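Local structure of elongation factor G (Thermus thermophilus, 2DY1) at residues A[8-14]-A[74-80]; A[65-69]-A[330-334]. The protein binds GTP together with a magnesium ion and probably acts as a GTPase elongation factor in the translocation step of protein synthesis. All coordinates share one frame; numbering follows the deposited sequence.

Contact 1. Residues A[8-14]-A[74-80]; sequences MIRTVAL and HRVFLLD
Met8 and His74 both leave the backbone with CG beside N and anti to the carbonyl carbon, and from facing positions the two side chains run alongside each other in the same direction. A bend at chi3 of Met8 (-72°) then turns its methyl over the imidazole, displaced from the centre toward CE1 and ND1: CE lies 3.5 Å from the centroid of the His74 ring, 21° off the ring normal, a CH-pi contact. At the ring edge, in its plane, Met8 N gives a weak hydrogen bond of 3.5 Å to His74 ND1.

From Ile9 onward the strands pair in parallel, their axes 4.7 Å apart and inclined by 14°. Six backbone hydrogen bonds make the ladder, the first of them using Met8 O. Arg75 N, Phe77 N and Leu79 N donate to Met8 O, Arg10 O and Val12 O, while Arg10 N, Val12 N and Leu14 N donate back to the carbonyls of Arg75, Phe77 and Leu79. The last of these, Leu14 N to Leu79 O at 2.8 Å, is almost straight.

Side chains alternate between the faces. On one, Ile9 CG2 abuts the edge of the Phe77 ring, 3.9 Å from CE1; on the other, Leu78 CD1 is shared by Val12 CG1 and Leu14 CB, at 4.0 Å from each. Asp80 ends strand 74-80, its OD2 hydrogen-bonded to Thr49 and to Thr23, a magnesium ligand, as expected for the acidic residue at this place in a P-loop GTPase.

Strand 9-16 is flanked in the sheet by strands 74-80 and 100-106, and strand 65-71 borders the far side of 74-80. Helix 261-271 packs on Val12 and Val76, helix 22-32 on Leu14 and Leu78, and Phe346 meets Ile9 and Phe77 across the other face.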
loop_
_atom_site.group_PDB
_atom_site.type_symbol
_atom_site.label_atom_id
_atom_site.label_comp_id
_atom_site.label_asym_id
_atom_site.label_seq_id
_atom_site.Cartn_x
_atom_site.Cartn_y
_atom_site.Cartn_z
ATOM N N MET A 8 9.150 31.321 5.363
ATOM C CA MET A 8 8.128 30.497 4.740
ATOM C C MET A 8 8.495 29.035 4.929
ATOM O O MET A 8 9.671 28.685 4.963
ATOM C CB MET A 8 8.036 30.790 3.240
ATOM C CG MET A 8 7.823 32.254 2.893
ATOM S SD MET A 8 7.556 32.495 1.128
ATOM C CE MET A 8 9.177 32.193 0.485
ATOM N N ILE A 9 7.484 28.193 5.073
ATOM C CA ILE A 9 7.710 26.760 5.239
ATOM C C ILE A 9 6.784 26.024 4.284
ATOM O O ILE A 9 5.666 26.470 4.039
ATOM C CB ILE A 9 7.397 26.305 6.683
ATOM C CG1 ILE A 9 8.333 27.031 7.655
ATOM C CG2 ILE A 9 7.596 24.771 6.814
ATOM C CD1 ILE A 9 8.058 26.720 9.094
ATOM N N ARG A 10 7.266 24.923 3.702
ATOM C CA ARG A 10 6.459 24.087 2.813
ATOM C C ARG A 10 6.718 22.630 3.200
ATOM O O ARG A 10 7.820 22.292 3.616
ATOM C CB ARG A 10 6.878 24.224 1.345
ATOM C CG ARG A 10 6.856 25.621 0.763
ATOM C CD ARG A 10 5.449 26.138 0.621
ATOM N NE ARG A 10 5.467 27.459 0.001
ATOM C CZ ARG A 10 5.442 28.600 0.675
ATOM N NH1 ARG A 10 5.406 28.583 1.999
ATOM N NH2 ARG A 10 5.401 29.755 0.018
ATOM N N THR A 11 5.702 21.786 3.088
ATOM C CA THR A 11 5.861 20.347 3.318
ATOM C C THR A 11 5.457 19.740 1.970
ATOM O O THR A 11 4.322 19.916 1.511
ATOM C CB THR A 11 4.935 19.792 4.401
ATOM O OG1 THR A 11 5.026 20.618 5.573
ATOM C CG2 THR A 11 5.388 18.377 4.785
ATOM N N VAL A 12 6.356 18.958 1.384
ATOM C CA VAL A 12 6.128 18.433 0.037
ATOM C C VAL A 12 6.508 16.967 -0.062
ATOM O O VAL A 12 7.583 16.593 0.412
ATOM C CB VAL A 12 7.008 19.239 -0.978
ATOM C CG1 VAL A 12 6.822 18.715 -2.406
ATOM C CG2 VAL A 12 6.660 20.743 -0.908
ATOM N N ALA A 13 5.638 16.145 -0.667
ATOM C CA ALA A 13 5.965 14.719 -0.867
ATOM C C ALA A 13 6.468 14.584 -2.297
ATOM O O ALA A 13 5.802 15.040 -3.219
ATOM C CB ALA A 13 4.741 13.852 -0.697
ATOM N N LEU A 14 7.625 13.948 -2.462
ATOM C CA LEU A 14 8.240 13.743 -3.782
ATOM C C LEU A 14 7.896 12.293 -4.135
ATOM O O LEU A 14 8.369 11.329 -3.485
ATOM C CB LEU A 14 9.751 13.953 -3.667
ATOM C CG LEU A 14 10.610 13.578 -4.870
ATOM C CD1 LEU A 14 10.143 14.314 -6.125
ATOM C CD2 LEU A 14 12.037 13.963 -4.539
ATOM N N HIS A 74 14.158 30.043 4.414
ATOM C CA HIS A 74 12.908 29.317 4.165
ATOM C C HIS A 74 13.175 27.827 4.376
ATOM O O HIS A 74 14.308 27.375 4.254
ATOM C CB HIS A 74 12.455 29.531 2.722
ATOM C CG HIS A 74 12.406 30.969 2.318
ATOM N ND1 HIS A 74 11.574 31.884 2.925
ATOM C CD2 HIS A 74 13.107 31.658 1.387
ATOM C CE1 HIS A 74 11.766 33.076 2.389
ATOM N NE2 HIS A 74 12.693 32.967 1.453
ATOM N N ARG A 75 12.130 27.073 4.695
ATOM C CA ARG A 75 12.280 25.647 4.931
ATOM C C ARG A 75 11.327 24.834 4.081
ATOM O O ARG A 75 10.143 25.163 3.946
ATOM C CB ARG A 75 12.010 25.333 6.408
ATOM C CG ARG A 75 13.090 25.858 7.353
ATOM C CD ARG A 75 12.687 25.598 8.795
ATOM N NE ARG A 75 13.775 25.805 9.750
ATOM C CZ ARG A 75 14.307 26.987 10.053
ATOM N NH1 ARG A 75 13.857 28.095 9.477
ATOM N NH2 ARG A 75 15.294 27.056 10.937
ATOM N N VAL A 76 11.855 23.789 3.459
ATOM C CA VAL A 76 11.002 22.898 2.705
ATOM C C VAL A 76 11.255 21.525 3.277
ATOM O O VAL A 76 12.378 21.027 3.205
ATOM C CB VAL A 76 11.326 22.905 1.195
ATOM C CG1 VAL A 76 10.516 21.829 0.486
ATOM C CG2 VAL A 76 11.014 24.293 0.627
ATOM N N PHE A 77 10.228 20.937 3.898
ATOM C CA PHE A 77 10.392 19.582 4.429
ATOM C C PHE A 77 9.974 18.688 3.287
ATOM O O PHE A 77 8.788 18.551 3.002
ATOM C CB PHE A 77 9.535 19.386 5.679
ATOM C CG PHE A 77 10.065 20.136 6.871
ATOM C CD1 PHE A 77 9.766 21.483 7.039
ATOM C CD2 PHE A 77 10.945 19.528 7.768
ATOM C CE1 PHE A 77 10.343 22.233 8.072
ATOM C CE2 PHE A 77 11.527 20.269 8.807
ATOM C CZ PHE A 77 11.231 21.621 8.956
ATOM N N LEU A 78 10.970 18.065 2.649
ATOM C CA LEU A 78 10.743 17.222 1.475
ATOM C C LEU A 78 10.733 15.761 1.886
ATOM O O LEU A 78 11.662 15.293 2.532
ATOM C CB LEU A 78 11.860 17.469 0.444
ATOM C CG LEU A 78 11.728 16.790 -0.927
ATOM C CD1 LEU A 78 10.520 17.370 -1.684
ATOM C CD2 LEU A 78 13.021 17.017 -1.732
ATOM N N LEU A 79 9.672 15.054 1.517
ATOM C CA LEU A 79 9.566 13.631 1.864
ATOM C C LEU A 79 9.870 12.839 0.591
ATOM O O LEU A 79 9.073 12.834 -0.342
ATOM C CB LEU A 79 8.161 13.324 2.375
ATOM C CG LEU A 79 7.687 14.319 3.449
ATOM C CD1 LEU A 79 6.297 13.930 3.947
ATOM C CD2 LEU A 79 8.671 14.329 4.619
ATOM N N ASP A 80 11.029 12.166 0.575
ATOM C CA ASP A 80 11.489 11.397 -0.602
ATOM C C ASP A 80 10.870 10.009 -0.457
ATOM O O ASP A 80 11.332 9.172 0.325
ATOM C CB ASP A 80 13.036 11.361 -0.600
ATOM C CG ASP A 80 13.611 10.535 -1.733
ATOM O OD1 ASP A 80 12.883 10.322 -2.713
ATOM O OD2 ASP A 80 14.795 10.107 -1.628
HETATM O O HOH W 1 11.610 29.087 7.814
#

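Contact 2. Residues A[65-69]-A[330-334]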
loop_
_atom_site.group_PDB
_atom_site.type_symbol
_atom_site.label_atom_id
_atom_site.label_comp_id
_atom_site.label_asym_id
_atom_site.label_seq_id
_atom_site.Cartn_x
_atom_site.Cartn_y
_atom_site.Cartn_z
ATOM N N GLY A 65 12.301 8.935 3.199
ATOM C CA GLY A 65 13.341 9.664 3.913
ATOM C C GLY A 65 12.978 11.140 3.956
ATOM O O GLY A 65 12.458 11.691 2.999
ATOM N N VAL A 66 13.238 11.778 5.091
ATOM C CA VAL A 66 12.961 13.204 5.237
ATOM C C VAL A 66 14.213 14.012 4.915
ATOM O O VAL A 66 15.330 13.674 5.347
ATOM C CB VAL A 66 12.504 13.523 6.686
ATOM C CG1 VAL A 66 12.187 15.017 6.805
ATOM C CG2 VAL A 66 11.267 12.688 7.036
ATOM N N ALA A 67 14.047 15.035 4.086
ATOM C CA ALA A 67 15.123 15.950 3.751
ATOM C C ALA A 67 14.626 17.331 4.176
ATOM O O ALA A 67 13.818 17.943 3.491
ATOM C CB ALA A 67 15.409 15.922 2.242
ATOM N N PRO A 68 15.079 17.817 5.332
ATOM C CA PRO A 68 14.663 19.131 5.857
ATOM C C PRO A 68 15.497 20.245 5.258
ATOM O O PRO A 68 16.478 20.679 5.845
ATOM C CB PRO A 68 14.861 18.964 7.365
ATOM C CG PRO A 68 16.119 18.093 7.442
ATOM C CD PRO A 68 16.000 17.119 6.260
ATOM N N LEU A 69 15.075 20.742 4.104
ATOM C CA LEU A 69 15.850 21.756 3.410
ATOM C C LEU A 69 15.706 23.158 3.953
ATOM O O LEU A 69 14.603 23.589 4.304
ATOM C CB LEU A 69 15.477 21.758 1.921
ATOM C CG LEU A 69 15.539 20.388 1.238
ATOM C CD1 LEU A 69 14.931 20.485 -0.181
ATOM C CD2 LEU A 69 16.997 19.911 1.139
ATOM N N VAL A 330 14.297 17.223 14.181
ATOM C CA VAL A 330 13.877 17.168 12.784
ATOM C C VAL A 330 14.742 16.059 12.195
ATOM O O VAL A 330 15.954 16.022 12.413
ATOM C CB VAL A 330 14.167 18.478 12.040
ATOM C CG1 VAL A 330 14.032 18.254 10.558
ATOM C CG2 VAL A 330 13.173 19.580 12.483
ATOM N N PRO A 331 14.131 15.144 11.429
ATOM C CA PRO A 331 14.896 14.046 10.833
ATOM C C PRO A 331 15.512 14.395 9.487
ATOM O O PRO A 331 14.964 15.182 8.717
ATOM C CB PRO A 331 13.865 12.940 10.693
ATOM C CG PRO A 331 12.584 13.685 10.463
ATOM C CD PRO A 331 12.681 14.952 11.270
ATOM N N MET A 332 16.703 13.850 9.250
ATOM C CA MET A 332 17.387 14.008 7.964
ATOM C C MET A 332 17.826 12.584 7.717
ATOM O O MET A 332 18.865 12.142 8.224
ATOM C CB MET A 332 18.603 14.928 8.038
ATOM C CG MET A 332 19.336 15.011 6.704
ATOM S SD MET A 332 20.570 16.333 6.661
ATOM C CE MET A 332 19.558 17.717 6.523
ATOM N N GLY A 333 17.040 11.860 6.938
ATOM C CA GLY A 333 17.363 10.454 6.746
ATOM C C GLY A 333 17.306 9.800 8.121
ATOM O O GLY A 333 16.362 10.012 8.897
ATOM N N LYS A 334 18.316 9.004 8.453
ATOM C CA LYS A 334 18.328 8.329 9.740
ATOM C C LYS A 334 18.773 9.179 10.923
ATOM O O LYS A 334 18.692 8.714 12.066
ATOM C CB LYS A 334 19.222 7.082 9.661
ATOM C CG LYS A 334 20.730 7.321 9.752
ATOM C CD LYS A 334 21.452 5.995 9.507
ATOM C CE LYS A 334 22.952 6.167 9.623
ATOM N NZ LYS A 334 23.620 4.846 9.378
HETATM O O HOH W 2 13.975 10.433 7.487
#
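Pro68 is set against Val330, Pro331 and Met332, its pyrrolidine ring fitting among these three consecutive residues; it buries the most surface here, followed by Val66 and then Pro331. Its CB presses on Val330 CG1 at 3.4 Å, tighter than usual van der Waals contact, and its CD lies 3.3 Å from Pro331 O. Its CG meets the methyl of Met332, whose chain bends at chi3 (-74°) to bring CE within 3.6 Å of that atom; the two side chains cross at about a right angle.

Pro68 is also the centre of an inverse gamma turn. The strands here, with axes at 110°, come from different domains: 65-71 is an outermost strand of the GTP-binding domain's mixed sheet, and 323-332 belongs to an antiparallel sheet in domain 2 of elongation factor G. This is therefore an interdomain interface rather than an extension of either sheet.

Val66 lays CB against Pro331 CG at 3.8 Å, and its CG1 touches Pro331 O at 3.4 Å, a buried carbonyl with no polar partner in the model. The backbone N and O of Val66 both have partners. Gly333 N donates to Val66 O over 3.0 Å, in the carbonyl plane, and a water accepts from Val66 N while donating to Gly333 O, 2.8 Å from each. Gly333 has positive phi (61°), just where the chain leaves the strand.

The two contacts lie with centres 10 Å apart, and both reach the GTP-binding domain's mixed sheet, contact 2 at its outermost strand 65-71 and contact 1 at the next two strands inward. Along the chain their segments alternate: 8-14, 65-69, 74-80, then 330-334. Strands 65-71 and 74-80 follow each other and pair antiparallel, with Asp80 N 2.9 Å from Gly65 O and Val76 O 2.9 Å from Leu69 N, both probable hydrogen bonds. Direct packing also links the contacts, as Phe77 CE2 lies 3.7 Å from Val330 CG1. Domain 2 thus packs on the border of a sheet whose strand 74-80 ends at Asp80, beside the magnesium ion and hydrogen-bonded to its ligand Thr23.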